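50S ribosomal protein L16 arginine hydroxylase (Escherichia coli, PDB 4CCL) catalyses the iron- and 2-oxoglutarate-dependent 3-hydroxylation of an arginine in ribosomal protein uL16, an oxygenase activity that regulates growth, and works as a homodimer. Local coordinates at the interface of chains A and B. Numbering follows the deposited sequence. Chains: chain A/B, 50S ribosomal protein L16 arginine hydroxylase.

The interface of chains A and B. Residues chain A 106-107, 204-205, 268; chain B 228, 230, 246, 250.
The guanidinium of A:Arg107 meets the carboxylate of B:Asp230 tip to tip in a two-pronged salt bridge, NE bonding OD2 at 2.9 Å and NH2 bonding OD1 at 2.9 Å. NH2 uses the syn lone pair of OD1, whereas NE comes to the syn side of OD2 but lies 31° out of the carboxylate plane. With CG anti to the carbonyl carbon (chi1 -68°), A:Arg107 lays its CG over the centre of one face of the A:Trp106 ring, and bends at chi2 and chi3 turn the guanidinium toward B:Asp230. An alanine in place of A:Arg107 would probably leave the B:Asp230 carboxylate without its countercharge and uncover that indole face. The indole's far rim points into B:Tyr228, with A:Trp106 CH2 standing 3.6 Å from B:Tyr228 CE1 in an edge-to-face contact, the planes 67° apart. A:Trp106 NE1 gives a hydrogen bond to B:Glu246 OE2 (3.1 Å), in the indole plane but from above the carboxylate; this bond and the tyrosine face together are likely to fix the indole's rotation. The backbone N of B:Tyr228 also donates a hydrogen bond to the carbonyl O of A:Pro205 (3.0 Å). B:Leu250 splits its branches, CD1 against A:Phe268 CZ at 3.5 Å and CD2 against A:Pro205 CG. In this part of the two-fold homodimer interface, helix 244-258 of B and the loop residues B:Tyr228 and B:Asp230 pack against the chain A loop leading into strand 108-116, the loop that follows strand 195-202, and helix 261-272.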
loop_
_atom_site.group_PDB
_atom_site.type_symbol
_atom_site.label_atom_id
_atom_site.label_comp_id
_atom_site.label_asym_id
_atom_site.label_seq_id
_atom_site.Cartn_x
_atom_site.Cartn_y
_atom_site.Cartn_z
ATOM N N TRP A 106 -16.829 -12.214 12.896
ATOM C CA TRP A 106 -15.845 -11.563 12.037
ATOM C C TRP A 106 -15.308 -12.484 10.937
ATOM O O TRP A 106 -14.857 -12.016 9.891
ATOM C CB TRP A 106 -14.712 -10.922 12.856
ATOM C CG TRP A 106 -13.600 -11.838 13.288
ATOM C CD1 TRP A 106 -13.537 -12.571 14.439
ATOM C CD2 TRP A 106 -12.371 -12.082 12.592
ATOM N NE1 TRP A 106 -12.355 -13.267 14.494
ATOM C CE2 TRP A 106 -11.620 -12.983 13.372
ATOM C CE3 TRP A 106 -11.837 -11.632 11.380
ATOM C CZ2 TRP A 106 -10.364 -13.446 12.980
ATOM C CZ3 TRP A 106 -10.589 -12.090 10.993
ATOM C CH2 TRP A 106 -9.868 -12.989 11.790
ATOM N N ARG A 107 -15.364 -13.791 11.172
ATOM C CA ARG A 107 -14.936 -14.759 10.165
ATOM C C ARG A 107 -16.044 -15.192 9.205
ATOM O O ARG A 107 -15.763 -15.745 8.143
ATOM C CB ARG A 107 -14.326 -15.987 10.840
ATOM C CG ARG A 107 -13.005 -15.713 11.527
ATOM C CD ARG A 107 -11.834 -15.943 10.591
ATOM N NE ARG A 107 -11.573 -17.364 10.365
ATOM C CZ ARG A 107 -11.870 -18.014 9.244
ATOM N NH1 ARG A 107 -12.436 -17.373 8.231
ATOM N NH2 ARG A 107 -11.594 -19.306 9.129
ATOM N N ALA A 204 -11.439 -14.768 5.326
ATOM C CA ALA A 204 -10.198 -14.478 6.023
ATOM C C ALA A 204 -9.305 -13.593 5.164
ATOM O O ALA A 204 -9.213 -13.778 3.949
ATOM C CB ALA A 204 -9.482 -15.768 6.387
ATOM N N PRO A 205 -8.645 -12.618 5.798
ATOM C CA PRO A 205 -7.672 -11.791 5.082
ATOM C C PRO A 205 -6.365 -12.546 4.892
ATOM O O PRO A 205 -6.000 -13.337 5.761
ATOM C CB PRO A 205 -7.461 -10.611 6.034
ATOM C CG PRO A 205 -7.730 -11.178 7.389
ATOM C CD PRO A 205 -8.835 -12.179 7.191
ATOM N N PHE A 268 -8.159 -1.697 11.463
ATOM C CA PHE A 268 -8.707 -3.030 11.239
ATOM C C PHE A 268 -10.177 -3.106 11.614
ATOM O O PHE A 268 -10.942 -3.828 10.985
ATOM C CB PHE A 268 -7.922 -4.111 11.983
ATOM C CG PHE A 268 -8.389 -5.504 11.671
ATOM C CD1 PHE A 268 -8.135 -6.069 10.432
ATOM C CD2 PHE A 268 -9.095 -6.241 12.605
ATOM C CE1 PHE A 268 -8.567 -7.345 10.135
ATOM C CE2 PHE A 268 -9.528 -7.520 12.315
ATOM C CZ PHE A 268 -9.265 -8.072 11.077
ATOM N N TYR B 228 -5.088 -16.000 6.808
ATOM C CA TYR B 228 -5.302 -16.209 8.233
ATOM C C TYR B 228 -6.013 -17.543 8.425
ATOM O O TYR B 228 -6.937 -17.869 7.678
ATOM C CB TYR B 228 -6.143 -15.064 8.809
ATOM C CG TYR B 228 -6.551 -15.236 10.261
ATOM C CD1 TYR B 228 -7.708 -15.930 10.605
ATOM C CD2 TYR B 228 -5.789 -14.686 11.286
ATOM C CE1 TYR B 228 -8.084 -16.086 11.925
ATOM C CE2 TYR B 228 -6.161 -14.836 12.613
ATOM C CZ TYR B 228 -7.309 -15.537 12.924
ATOM O OH TYR B 228 -7.685 -15.688 14.240
ATOM N N ASP B 230 -7.454 -20.509 11.509
ATOM C CA ASP B 230 -7.784 -20.726 12.915
ATOM C C ASP B 230 -8.435 -22.083 13.198
ATOM O O ASP B 230 -9.607 -22.142 13.560
ATOM C CB ASP B 230 -8.680 -19.592 13.417
ATOM C CG ASP B 230 -9.864 -19.336 12.501
ATOM O OD1 ASP B 230 -9.944 -19.980 11.433
ATOM O OD2 ASP B 230 -10.707 -18.480 12.843
ATOM N N GLU B 246 -6.385 -12.816 18.296
ATOM C CA GLU B 246 -6.644 -12.815 16.861
ATOM C C GLU B 246 -6.006 -11.602 16.186
ATOM O O GLU B 246 -5.393 -11.726 15.121
ATOM C CB GLU B 246 -8.148 -12.870 16.596
ATOM C CG GLU B 246 -8.837 -13.999 17.350
ATOM C CD GLU B 246 -10.302 -14.147 16.998
ATOM O OE1 GLU B 246 -11.117 -13.322 17.464
ATOM O OE2 GLU B 246 -10.641 -15.098 16.262
ATOM N N LEU B 250 -3.042 -11.674 13.398
ATOM C CA LEU B 250 -3.195 -10.859 12.195
ATOM C C LEU B 250 -2.006 -9.929 11.948
ATOM O O LEU B 250 -1.459 -9.897 10.846
ATOM C CB LEU B 250 -4.493 -10.053 12.266
ATOM C CG LEU B 250 -5.790 -10.847 12.094
ATOM C CD1 LEU B 250 -6.965 -10.104 12.711
ATOM C CD2 LEU B 250 -6.053 -11.139 10.623
#